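Local coordinates for protein 3-oxo-tetronate kinase (Salmonella typhimurium, PDB 3DQQ) that probably phosphorylates 3-oxo-tetronate at the expense of ATP, giving 3-oxo-tetronate 4-phosphate, as a member of the four-carbon acid sugar kinase family, at residues Q127-A138 with M150-L158; P381-W389 with D408-F419. All blocks are in the same frame, centred on the assembly; numbering follows the deposited sequence.

Contact 1. Residues Q127-A138 with M150-L158; sequences QGYLFVMNHLLA and MTDSYLPRL
Gln-127 O lies at the edge of the Tyr-154 ring, in its plane, and a water joins it to Tyr-154 OH, 2.6 Å from that hydroxyl oxygen. Gly-128 O accepts a nearly straight hydrogen bond from Leu-155 N (2.9 Å). The Tyr-129 ring takes Tyr-154 CD1 over the centre of one face, CD1 standing 3.3 Å from Tyr-129 CZ with the ring planes at 41°. Tyr-154 reaches there with CG anti to its backbone N (chi1 -168°), and Pro-156 CD lies over the centre of a face of its ring. Leu-130 N donates to Ser-153 O in the carbonyl plane, while Leu-130 CB rests 4.0 Å from Leu-155 CD1. Past the type II' turn at Val-132 to His-135, Leu-136 CB packs on Ser-153 OG. Leu-137 CD1 reaches Met-150 CB at 3.6 Å and also touches Leu-158 CD1. Ala-138 N donates to Ser-153 OG (2.9 Å). Asp-152 OD1 receives Tyr-154 N and Arg-157 NH2 from opposite faces of its carboxylate. The result is a single backbone bridge, Tyr-129 with Tyr-154, joining a small three-stranded antiparallel sheet to an Asx turn that leads into helix 155-160.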
loop_
_atom_site.group_PDB
_atom_site.type_symbol
_atom_site.label_atom_id
_atom_site.label_comp_id
_atom_site.label_asym_id
_atom_site.label_seq_id
_atom_site.Cartn_x
_atom_site.Cartn_y
_atom_site.Cartn_z
ATOM N N GLN A 127 32.141 8.369 -10.496
ATOM C CA GLN A 127 33.150 8.376 -9.429
ATOM C C GLN A 127 32.875 7.421 -8.257
ATOM O O GLN A 127 33.402 7.610 -7.128
ATOM C CB GLN A 127 33.343 9.773 -8.889
ATOM C CG GLN A 127 33.670 10.788 -9.944
ATOM C CD GLN A 127 34.996 10.580 -10.608
ATOM O OE1 GLN A 127 35.954 10.080 -10.029
ATOM N NE2 GLN A 127 35.053 10.956 -11.853
ATOM N N GLY A 128 32.066 6.397 -8.528
ATOM C CA GLY A 128 31.697 5.442 -7.501
ATOM C C GLY A 128 30.425 5.722 -6.746
ATOM O O GLY A 128 30.024 4.917 -5.902
ATOM N N TYR A 129 29.774 6.829 -7.069
ATOM C CA TYR A 129 28.518 7.182 -6.412
ATOM C C TYR A 129 27.363 6.701 -7.272
ATOM O O TYR A 129 27.406 6.815 -8.494
ATOM C CB TYR A 129 28.404 8.693 -6.218
ATOM C CG TYR A 129 29.439 9.304 -5.292
ATOM C CD1 TYR A 129 29.124 9.649 -3.980
ATOM C CD2 TYR A 129 30.735 9.567 -5.747
ATOM C CE1 TYR A 129 30.054 10.227 -3.162
ATOM C CE2 TYR A 129 31.685 10.137 -4.919
ATOM C CZ TYR A 129 31.334 10.461 -3.632
ATOM O OH TYR A 129 32.290 11.049 -2.828
ATOM N N LEU A 130 26.342 6.147 -6.633
ATOM C CA LEU A 130 25.227 5.581 -7.342
ATOM C C LEU A 130 24.125 6.612 -7.424
ATOM O O LEU A 130 23.776 7.219 -6.427
ATOM C CB LEU A 130 24.760 4.306 -6.628
ATOM C CG LEU A 130 23.512 3.501 -7.109
ATOM C CD1 LEU A 130 23.555 3.192 -8.589
ATOM C CD2 LEU A 130 23.381 2.164 -6.323
ATOM N N PHE A 131 23.566 6.765 -8.616
ATOM C CA PHE A 131 22.488 7.667 -8.896
ATOM C C PHE A 131 21.233 6.977 -9.347
ATOM O O PHE A 131 21.256 6.193 -10.233
ATOM C CB PHE A 131 22.875 8.611 -10.006
ATOM C CG PHE A 131 23.896 9.587 -9.630
ATOM C CD1 PHE A 131 23.549 10.840 -9.254
ATOM C CD2 PHE A 131 25.203 9.265 -9.666
ATOM C CE1 PHE A 131 24.461 11.705 -8.919
ATOM C CE2 PHE A 131 26.115 10.143 -9.310
ATOM C CZ PHE A 131 25.742 11.363 -8.941
ATOM N N VAL A 132 20.125 7.338 -8.740
ATOM C CA VAL A 132 18.828 6.880 -9.141
ATOM C C VAL A 132 18.135 8.019 -9.811
ATOM O O VAL A 132 17.709 8.933 -9.186
ATOM C CB VAL A 132 18.017 6.460 -7.949
ATOM C CG1 VAL A 132 16.652 6.109 -8.348
ATOM C CG2 VAL A 132 18.652 5.333 -7.282
ATOM N N MET A 133 18.028 7.943 -11.112
ATOM C CA MET A 133 17.517 9.025 -11.903
ATOM C C MET A 133 18.415 10.216 -11.794
ATOM O O MET A 133 19.577 10.128 -12.055
ATOM C CB MET A 133 16.120 9.376 -11.488
ATOM C CG MET A 133 15.182 8.197 -11.431
ATOM S SD MET A 133 14.932 7.260 -12.922
ATOM C CE MET A 133 14.034 5.943 -12.228
ATOM N N ASN A 134 17.870 11.341 -11.389
ATOM C CA ASN A 134 18.649 12.544 -11.331
ATOM C C ASN A 134 19.220 12.890 -9.990
ATOM O O ASN A 134 19.736 13.929 -9.810
ATOM C CB ASN A 134 17.873 13.708 -11.909
ATOM C CG ASN A 134 16.512 13.828 -11.347
ATOM O OD1 ASN A 134 15.953 12.874 -10.877
ATOM N ND2 ASN A 134 15.969 15.013 -11.381
ATOM N N HIS A 135 19.127 11.988 -9.051
ATOM C CA HIS A 135 19.612 12.216 -7.716
ATOM C C HIS A 135 20.467 11.072 -7.220
ATOM O O HIS A 135 20.302 9.929 -7.660
ATOM C CB HIS A 135 18.429 12.360 -6.795
ATOM C CG HIS A 135 17.505 13.474 -7.179
ATOM N ND1 HIS A 135 17.814 14.807 -6.972
ATOM C CD2 HIS A 135 16.291 13.455 -7.776
ATOM C CE1 HIS A 135 16.830 15.561 -7.432
ATOM N NE2 HIS A 135 15.893 14.763 -7.918
ATOM N N LEU A 136 21.387 11.388 -6.303
ATOM C CA LEU A 136 22.111 10.370 -5.523
ATOM C C LEU A 136 21.158 9.392 -4.833
ATOM O O LEU A 136 20.091 9.787 -4.356
ATOM C CB LEU A 136 22.993 11.033 -4.461
ATOM C CG LEU A 136 24.233 11.820 -4.896
ATOM C CD1 LEU A 136 24.708 12.618 -3.700
ATOM C CD2 LEU A 136 25.355 10.920 -5.463
ATOM N N LEU A 137 21.543 8.122 -4.799
ATOM C CA LEU A 137 20.831 7.090 -4.047
ATOM C C LEU A 137 20.167 7.609 -2.795
ATOM O O LEU A 137 18.978 7.392 -2.590
ATOM C CB LEU A 137 21.803 6.020 -3.548
ATOM C CG LEU A 137 21.435 4.533 -3.578
ATOM C CD1 LEU A 137 22.219 3.809 -2.501
ATOM C CD2 LEU A 137 19.996 4.249 -3.494
ATOM N N ALA A 138 20.951 8.273 -1.948
ATOM C CA ALA A 138 20.479 8.592 -0.630
ATOM C C ALA A 138 19.523 9.779 -0.664
ATOM O O ALA A 138 18.905 10.080 0.331
ATOM C CB ALA A 138 21.632 8.835 0.315
ATOM N N MET A 150 18.635 3.227 2.234
ATOM C CA MET A 150 19.982 3.513 1.784
ATOM C C MET A 150 20.259 4.997 2.033
ATOM O O MET A 150 19.739 5.863 1.340
ATOM C CB MET A 150 20.110 3.157 0.309
ATOM C CG MET A 150 19.666 1.759 -0.053
ATOM S SD MET A 150 20.550 0.289 0.642
ATOM C CE MET A 150 22.157 0.558 -0.189
ATOM N N THR A 151 21.072 5.295 3.038
ATOM C CA THR A 151 21.329 6.672 3.418
ATOM C C THR A 151 22.764 7.144 3.048
ATOM O O THR A 151 23.234 8.136 3.548
ATOM C CB THR A 151 21.057 6.836 4.936
ATOM O OG1 THR A 151 22.090 6.190 5.686
ATOM C CG2 THR A 151 19.666 6.262 5.340
ATOM N N ASP A 152 23.448 6.445 2.153
ATOM C CA ASP A 152 24.778 6.831 1.666
ATOM C C ASP A 152 24.824 6.344 0.211
ATOM O O ASP A 152 24.274 5.303 -0.091
ATOM C CB ASP A 152 25.840 6.211 2.556
ATOM C CG ASP A 152 27.281 6.577 2.170
ATOM O OD1 ASP A 152 27.569 7.421 1.275
ATOM O OD2 ASP A 152 28.193 5.968 2.800
ATOM N N SER A 153 25.440 7.102 -0.678
ATOM C CA SER A 153 25.416 6.855 -2.083
ATOM C C SER A 153 26.762 6.401 -2.598
ATOM O O SER A 153 26.872 6.076 -3.781
ATOM C CB SER A 153 24.993 8.129 -2.837
ATOM O OG SER A 153 23.841 8.727 -2.240
ATOM N N TYR A 154 27.781 6.358 -1.738
ATOM C CA TYR A 154 29.137 6.053 -2.191
ATOM C C TYR A 154 29.432 4.535 -2.081
ATOM O O TYR A 154 29.559 3.982 -0.977
ATOM C CB TYR A 154 30.114 6.845 -1.371
ATOM C CG TYR A 154 31.535 6.839 -1.919
ATOM C CD1 TYR A 154 31.794 7.187 -3.218
ATOM C CD2 TYR A 154 32.624 6.490 -1.116
ATOM C CE1 TYR A 154 33.078 7.179 -3.707
ATOM C CE2 TYR A 154 33.927 6.467 -1.626
ATOM C CZ TYR A 154 34.143 6.820 -2.909
ATOM O OH TYR A 154 35.425 6.834 -3.431
ATOM N N LEU A 155 29.507 3.862 -3.228
ATOM C CA LEU A 155 29.462 2.422 -3.249
ATOM C C LEU A 155 30.614 1.792 -2.492
ATOM O O LEU A 155 30.419 0.871 -1.703
ATOM C CB LEU A 155 29.369 1.917 -4.680
ATOM C CG LEU A 155 27.961 2.025 -5.308
ATOM C CD1 LEU A 155 28.027 2.025 -6.860
ATOM C CD2 LEU A 155 27.040 0.929 -4.784
ATOM N N PRO A 156 31.811 2.329 -2.645
ATOM C CA PRO A 156 32.910 1.770 -1.862
ATOM C C PRO A 156 32.728 1.819 -0.346
ATOM O O PRO A 156 33.207 0.929 0.336
ATOM C CB PRO A 156 34.114 2.644 -2.268
ATOM C CG PRO A 156 33.761 3.251 -3.495
ATOM C CD PRO A 156 32.271 3.452 -3.464
ATOM N N ARG A 157 32.086 2.870 0.177
ATOM C CA ARG A 157 31.730 2.884 1.606
ATOM C C ARG A 157 30.662 1.882 1.903
ATOM O O ARG A 157 30.791 1.165 2.865
ATOM C CB ARG A 157 31.250 4.244 2.102
ATOM C CG ARG A 157 32.338 5.071 2.740
ATOM C CD ARG A 157 31.750 6.131 3.651
ATOM N NE ARG A 157 30.847 7.029 2.914
ATOM C CZ ARG A 157 31.250 8.053 2.157
ATOM N NH1 ARG A 157 32.524 8.348 2.032
ATOM N NH2 ARG A 157 30.367 8.783 1.507
ATOM N N LEU A 158 29.611 1.835 1.091
ATOM C CA LEU A 158 28.538 0.864 1.282
ATOM C C LEU A 158 29.108 -0.530 1.286
ATOM O O LEU A 158 28.658 -1.373 2.085
ATOM C CB LEU A 158 27.502 0.941 0.164
ATOM C CG LEU A 158 26.595 2.165 0.195
ATOM C CD1 LEU A 158 25.703 2.212 -1.024
ATOM C CD2 LEU A 158 25.785 2.172 1.452
HETATM O O HOH W 1 35.607 7.848 -5.849
#

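Contact 2. Residues P381-W389 with D408-F419; sequences PCISPGVPW and DESFFIRAQREF
Phe-419, just past the end of helix 411-417, turns its ring into the corner formed by Pro-381, Ile-383 and Trp-389. Its CB sits 4.0 Å from Trp-389 NE1, and CG is 3.8 Å from Trp-389 CD1, which stands over the centre of the phenyl face. The indole thus presents its edge to that face, an edge-to-face (T-shaped) pair with planes at 67°. Farther out, the two sides of the ring meet different residues: CE1 meets Pro-381 CG at 3.7 Å, and CE2 approaches Ile-383 CG1 at 3.9 Å. At the far end CZ comes 3.3 Å from Cys-382 O, which lies at the ring edge. Phe-419 CG stands anti to its own carbonyl carbon (chi1 -58°), the setting that aims the ring at the strands. Trp-389 NE1 also gives its N-H to Ala-415 O at 3.0 Å, in the indole plane and on a lone pair of the carbonyl, while Ile-383 CD1 lies over one indole face, toward its rim. The strands belong to the hairpin 376-382/387-392, where Ile-383 and Ser-384 both face Val-387 in a classic beta bulge. Here the chain turns a corner, and Ile-383 O accepts from Arg-414 NH2, above the carbonyl plane and modelled doubtfully short, and weakly from NH1. The same guanidinium grips Asp-408 side-on, with NE 3.0 Å from Asp-408 OD2 and NH2 on OD1; its NH1 forms a salt bridge with Glu-418 OE1, poorly angled as a hydrogen bond. This network fixes the group's rotation. Ser-410 OG donates to Asp-408 OD2 from the carboxylate face opposite Arg-414 NE. Ile-383 CG2 packs 3.6 Å from Phe-411 CE1, the side chains crossing at about a right angle, and Val-387 CG1 touches Phe-411 CZ. Lys-402 of strand 398-402 and Ile-358 of strand 356-360 also touch the Phe-411 side chain.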
loop_
_atom_site.group_PDB
_atom_site.type_symbol
_atom_site.label_atom_id
_atom_site.label_comp_id
_atom_site.label_asym_id
_atom_site.label_seq_id
_atom_site.Cartn_x
_atom_site.Cartn_y
_atom_site.Cartn_z
ATOM N N PRO A 381 11.173 -14.425 -25.313
ATOM C CA PRO A 381 11.096 -13.028 -25.652
ATOM C C PRO A 381 10.329 -12.198 -24.644
ATOM O O PRO A 381 9.504 -12.739 -23.904
ATOM C CB PRO A 381 10.345 -13.032 -26.965
ATOM C CG PRO A 381 9.607 -14.299 -26.990
ATOM C CD PRO A 381 10.301 -15.259 -26.149
ATOM N N CYS A 382 10.612 -10.896 -24.638
ATOM C CA CYS A 382 9.910 -9.942 -23.811
ATOM C C CYS A 382 8.558 -9.577 -24.261
ATOM O O CYS A 382 8.347 -9.355 -25.431
ATOM C CB CYS A 382 10.610 -8.627 -23.859
ATOM S SG CYS A 382 11.910 -8.734 -22.830
ATOM N N ILE A 383 7.669 -9.415 -23.303
ATOM C CA ILE A 383 6.383 -8.857 -23.568
ATOM C C ILE A 383 6.532 -7.399 -23.182
ATOM O O ILE A 383 6.074 -6.527 -23.871
ATOM C CB ILE A 383 5.285 -9.596 -22.771
ATOM C CG1 ILE A 383 5.324 -11.105 -23.094
ATOM C CG2 ILE A 383 3.937 -9.008 -23.084
ATOM C CD1 ILE A 383 4.782 -12.006 -22.031
ATOM N N SER A 384 7.196 -7.139 -22.073
ATOM C CA SER A 384 7.455 -5.794 -21.599
ATOM C C SER A 384 8.766 -5.935 -20.900
ATOM O O SER A 384 9.199 -7.036 -20.628
ATOM C CB SER A 384 6.408 -5.343 -20.573
ATOM O OG SER A 384 5.172 -4.963 -21.175
ATOM N N PRO A 385 9.415 -4.831 -20.591
ATOM C CA PRO A 385 10.693 -4.984 -19.911
ATOM C C PRO A 385 10.536 -5.724 -18.611
ATOM O O PRO A 385 9.650 -5.401 -17.831
ATOM C CB PRO A 385 11.118 -3.541 -19.651
ATOM C CG PRO A 385 10.434 -2.768 -20.754
ATOM C CD PRO A 385 9.095 -3.421 -20.861
ATOM N N GLY A 386 11.395 -6.724 -18.409
ATOM C CA GLY A 386 11.453 -7.502 -17.167
ATOM C C GLY A 386 10.519 -8.698 -17.197
ATOM O O GLY A 386 10.564 -9.529 -16.290
ATOM N N VAL A 387 9.690 -8.799 -18.235
ATOM C CA VAL A 387 8.632 -9.770 -18.276
ATOM C C VAL A 387 8.600 -10.508 -19.583
ATOM O O VAL A 387 7.817 -10.158 -20.468
ATOM C CB VAL A 387 7.298 -9.094 -18.059
ATOM C CG1 VAL A 387 6.192 -10.156 -17.884
ATOM C CG2 VAL A 387 7.422 -8.177 -16.856
ATOM N N PRO A 388 9.424 -11.554 -19.698
ATOM C CA PRO A 388 9.457 -12.437 -20.839
ATOM C C PRO A 388 8.512 -13.631 -20.747
ATOM O O PRO A 388 8.141 -14.052 -19.658
ATOM C CB PRO A 388 10.856 -12.992 -20.771
ATOM C CG PRO A 388 11.082 -13.141 -19.328
ATOM C CD PRO A 388 10.407 -11.960 -18.687
ATOM N N TRP A 389 8.162 -14.196 -21.890
ATOM C CA TRP A 389 7.590 -15.526 -21.936
ATOM C C TRP A 389 8.671 -16.507 -21.549
ATOM O O TRP A 389 9.799 -16.348 -21.931
ATOM C CB TRP A 389 7.105 -15.876 -23.356
ATOM C CG TRP A 389 5.683 -15.464 -23.628
ATOM C CD1 TRP A 389 5.252 -14.464 -24.465
ATOM C CD2 TRP A 389 4.514 -16.040 -23.062
ATOM N NE1 TRP A 389 3.889 -14.393 -24.455
ATOM C CE2 TRP A 389 3.408 -15.351 -23.601
ATOM C CE3 TRP A 389 4.290 -17.087 -22.160
ATOM C CZ2 TRP A 389 2.105 -15.659 -23.248
ATOM C CZ3 TRP A 389 3.001 -17.411 -21.834
ATOM C CH2 TRP A 389 1.923 -16.693 -22.369
ATOM N N ASP A 408 2.441 -2.379 -19.158
ATOM C CA ASP A 408 1.564 -1.321 -19.598
ATOM C C ASP A 408 0.094 -1.801 -19.509
ATOM O O ASP A 408 -0.188 -2.958 -19.195
ATOM C CB ASP A 408 1.899 -1.032 -21.059
ATOM C CG ASP A 408 1.829 -2.330 -21.984
ATOM O OD1 ASP A 408 2.353 -3.465 -21.634
ATOM O OD2 ASP A 408 1.236 -2.179 -23.092
ATOM N N GLU A 409 -0.832 -0.904 -19.816
ATOM C CA GLU A 409 -2.272 -1.166 -19.745
ATOM C C GLU A 409 -2.730 -2.429 -20.467
ATOM O O GLU A 409 -3.554 -3.205 -19.950
ATOM C CB GLU A 409 -3.010 0.037 -20.331
ATOM C CG GLU A 409 -4.450 0.227 -19.859
ATOM C CD GLU A 409 -5.140 1.426 -20.537
ATOM O OE1 GLU A 409 -4.839 1.721 -21.728
ATOM O OE2 GLU A 409 -5.990 2.074 -19.876
ATOM N N SER A 410 -2.191 -2.642 -21.659
ATOM C CA SER A 410 -2.664 -3.726 -22.505
ATOM C C SER A 410 -1.843 -5.013 -22.387
ATOM O O SER A 410 -1.967 -5.907 -23.221
ATOM C CB SER A 410 -2.690 -3.246 -23.952
ATOM O OG SER A 410 -1.379 -2.956 -24.374
ATOM N N PHE A 411 -1.032 -5.123 -21.346
ATOM C CA PHE A 411 -0.166 -6.281 -21.163
ATOM C C PHE A 411 -0.814 -7.628 -21.465
ATOM O O PHE A 411 -0.267 -8.426 -22.238
ATOM C CB PHE A 411 0.342 -6.308 -19.742
ATOM C CG PHE A 411 1.214 -7.502 -19.424
ATOM C CD1 PHE A 411 2.519 -7.559 -19.858
ATOM C CD2 PHE A 411 0.739 -8.537 -18.642
ATOM C CE1 PHE A 411 3.313 -8.634 -19.548
ATOM C CE2 PHE A 411 1.524 -9.597 -18.341
ATOM C CZ PHE A 411 2.813 -9.652 -18.809
ATOM N N PHE A 412 -1.976 -7.876 -20.869
ATOM C CA PHE A 412 -2.626 -9.170 -20.995
ATOM C C PHE A 412 -3.064 -9.453 -22.426
ATOM O O PHE A 412 -3.190 -10.635 -22.817
ATOM C CB PHE A 412 -3.864 -9.272 -20.097
ATOM C CG PHE A 412 -3.593 -9.180 -18.634
ATOM C CD1 PHE A 412 -2.516 -9.795 -18.062
ATOM C CD2 PHE A 412 -4.463 -8.521 -17.816
ATOM C CE1 PHE A 412 -2.285 -9.713 -16.706
ATOM C CE2 PHE A 412 -4.231 -8.446 -16.428
ATOM C CZ PHE A 412 -3.146 -9.046 -15.889
ATOM N N ILE A 413 -3.343 -8.396 -23.195
ATOM C CA ILE A 413 -3.593 -8.589 -24.623
ATOM C C ILE A 413 -2.274 -8.825 -25.365
ATOM O O ILE A 413 -2.165 -9.775 -26.131
ATOM C CB ILE A 413 -4.338 -7.421 -25.284
ATOM C CG1 ILE A 413 -5.756 -7.338 -24.769
ATOM C CG2 ILE A 413 -4.455 -7.643 -26.751
ATOM C CD1 ILE A 413 -6.623 -6.437 -25.582
ATOM N N ARG A 414 -1.269 -7.985 -25.126
ATOM C CA ARG A 414 -0.047 -8.077 -25.919
ATOM C C ARG A 414 0.581 -9.423 -25.740
ATOM O O ARG A 414 0.975 -10.035 -26.722
ATOM C CB ARG A 414 0.936 -6.951 -25.597
ATOM C CG ARG A 414 0.292 -5.570 -25.938
ATOM C CD ARG A 414 1.270 -4.380 -26.026
ATOM N NE ARG A 414 2.211 -4.392 -24.902
ATOM C CZ ARG A 414 3.431 -4.932 -24.936
ATOM N NH1 ARG A 414 3.915 -5.513 -26.038
ATOM N NH2 ARG A 414 4.178 -4.874 -23.840
ATOM N N ALA A 415 0.604 -9.902 -24.495
ATOM C CA ALA A 415 1.106 -11.227 -24.165
ATOM C C ALA A 415 0.613 -12.298 -25.134
ATOM O O ALA A 415 1.296 -13.269 -25.396
ATOM C CB ALA A 415 0.683 -11.580 -22.761
ATOM N N GLN A 416 -0.591 -12.108 -25.657
ATOM C CA GLN A 416 -1.225 -13.080 -26.513
ATOM C C GLN A 416 -1.103 -12.717 -27.978
ATOM O O GLN A 416 -0.794 -13.553 -28.800
ATOM C CB GLN A 416 -2.703 -13.170 -26.146
ATOM C CG GLN A 416 -2.998 -13.993 -24.914
ATOM C CD GLN A 416 -4.453 -13.918 -24.477
ATOM O OE1 GLN A 416 -4.873 -12.974 -23.816
ATOM N NE2 GLN A 416 -5.216 -14.922 -24.828
ATOM N N ARG A 417 -1.378 -11.460 -28.293
ATOM C CA ARG A 417 -1.543 -11.007 -29.675
ATOM C C ARG A 417 -0.226 -10.849 -30.404
ATOM O O ARG A 417 -0.140 -11.079 -31.606
ATOM C CB ARG A 417 -2.255 -9.655 -29.703
ATOM C CG ARG A 417 -3.727 -9.720 -29.391
ATOM C CD ARG A 417 -4.583 -9.913 -30.623
ATOM N NE ARG A 417 -6.011 -9.880 -30.291
ATOM C CZ ARG A 417 -6.685 -8.775 -29.943
ATOM N NH1 ARG A 417 -6.097 -7.571 -29.844
ATOM N NH2 ARG A 417 -7.974 -8.878 -29.673
ATOM N N GLU A 418 0.802 -10.430 -29.681
ATOM C CA GLU A 418 2.127 -10.329 -30.270
ATOM C C GLU A 418 2.926 -11.620 -30.197
ATOM O O GLU A 418 4.110 -11.599 -30.448
ATOM C CB GLU A 418 2.884 -9.170 -29.642
ATOM C CG GLU A 418 2.263 -7.852 -30.064
ATOM C CD GLU A 418 2.539 -6.704 -29.087
ATOM O OE1 GLU A 418 3.686 -6.617 -28.529
ATOM O OE2 GLU A 418 1.606 -5.874 -28.889
ATOM N N PHE A 419 2.297 -12.743 -29.875
ATOM C CA PHE A 419 3.013 -13.995 -29.831
ATOM C C PHE A 419 2.097 -15.109 -30.215
ATOM O O PHE A 419 1.387 -15.626 -29.411
ATOM C CB PHE A 419 3.567 -14.227 -28.441
ATOM C CG PHE A 419 4.466 -13.147 -27.986
ATOM C CD1 PHE A 419 5.825 -13.215 -28.225
ATOM C CD2 PHE A 419 3.953 -12.022 -27.368
ATOM C CE1 PHE A 419 6.668 -12.194 -27.824
ATOM C CE2 PHE A 419 4.791 -10.993 -26.974
ATOM C CZ PHE A 419 6.158 -11.089 -27.204
#

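In the fold
Contact 1 closes before contact 2 opens along the chain, and the two do not touch: their centres are 32 Å apart and their nearest atoms about 12 Å. Contact 1 belongs to the sugar-binding N-terminal domain, away from the annotated sites, and its hairpin end at Val-132, Met-133 and His-135 packs on the second subunit. In contact 2, the hairpin segment 381-389 lies in the nucleotide-binding C-terminal domain, and no other chain of the assembly touches either of its segments. Contact 2 lies near, without reaching, residues that by similarity bind ATP: the side chain of Val-387 is about 9 Å from Gly-404, and that of Phe-411 about 9 Å from Gly-361.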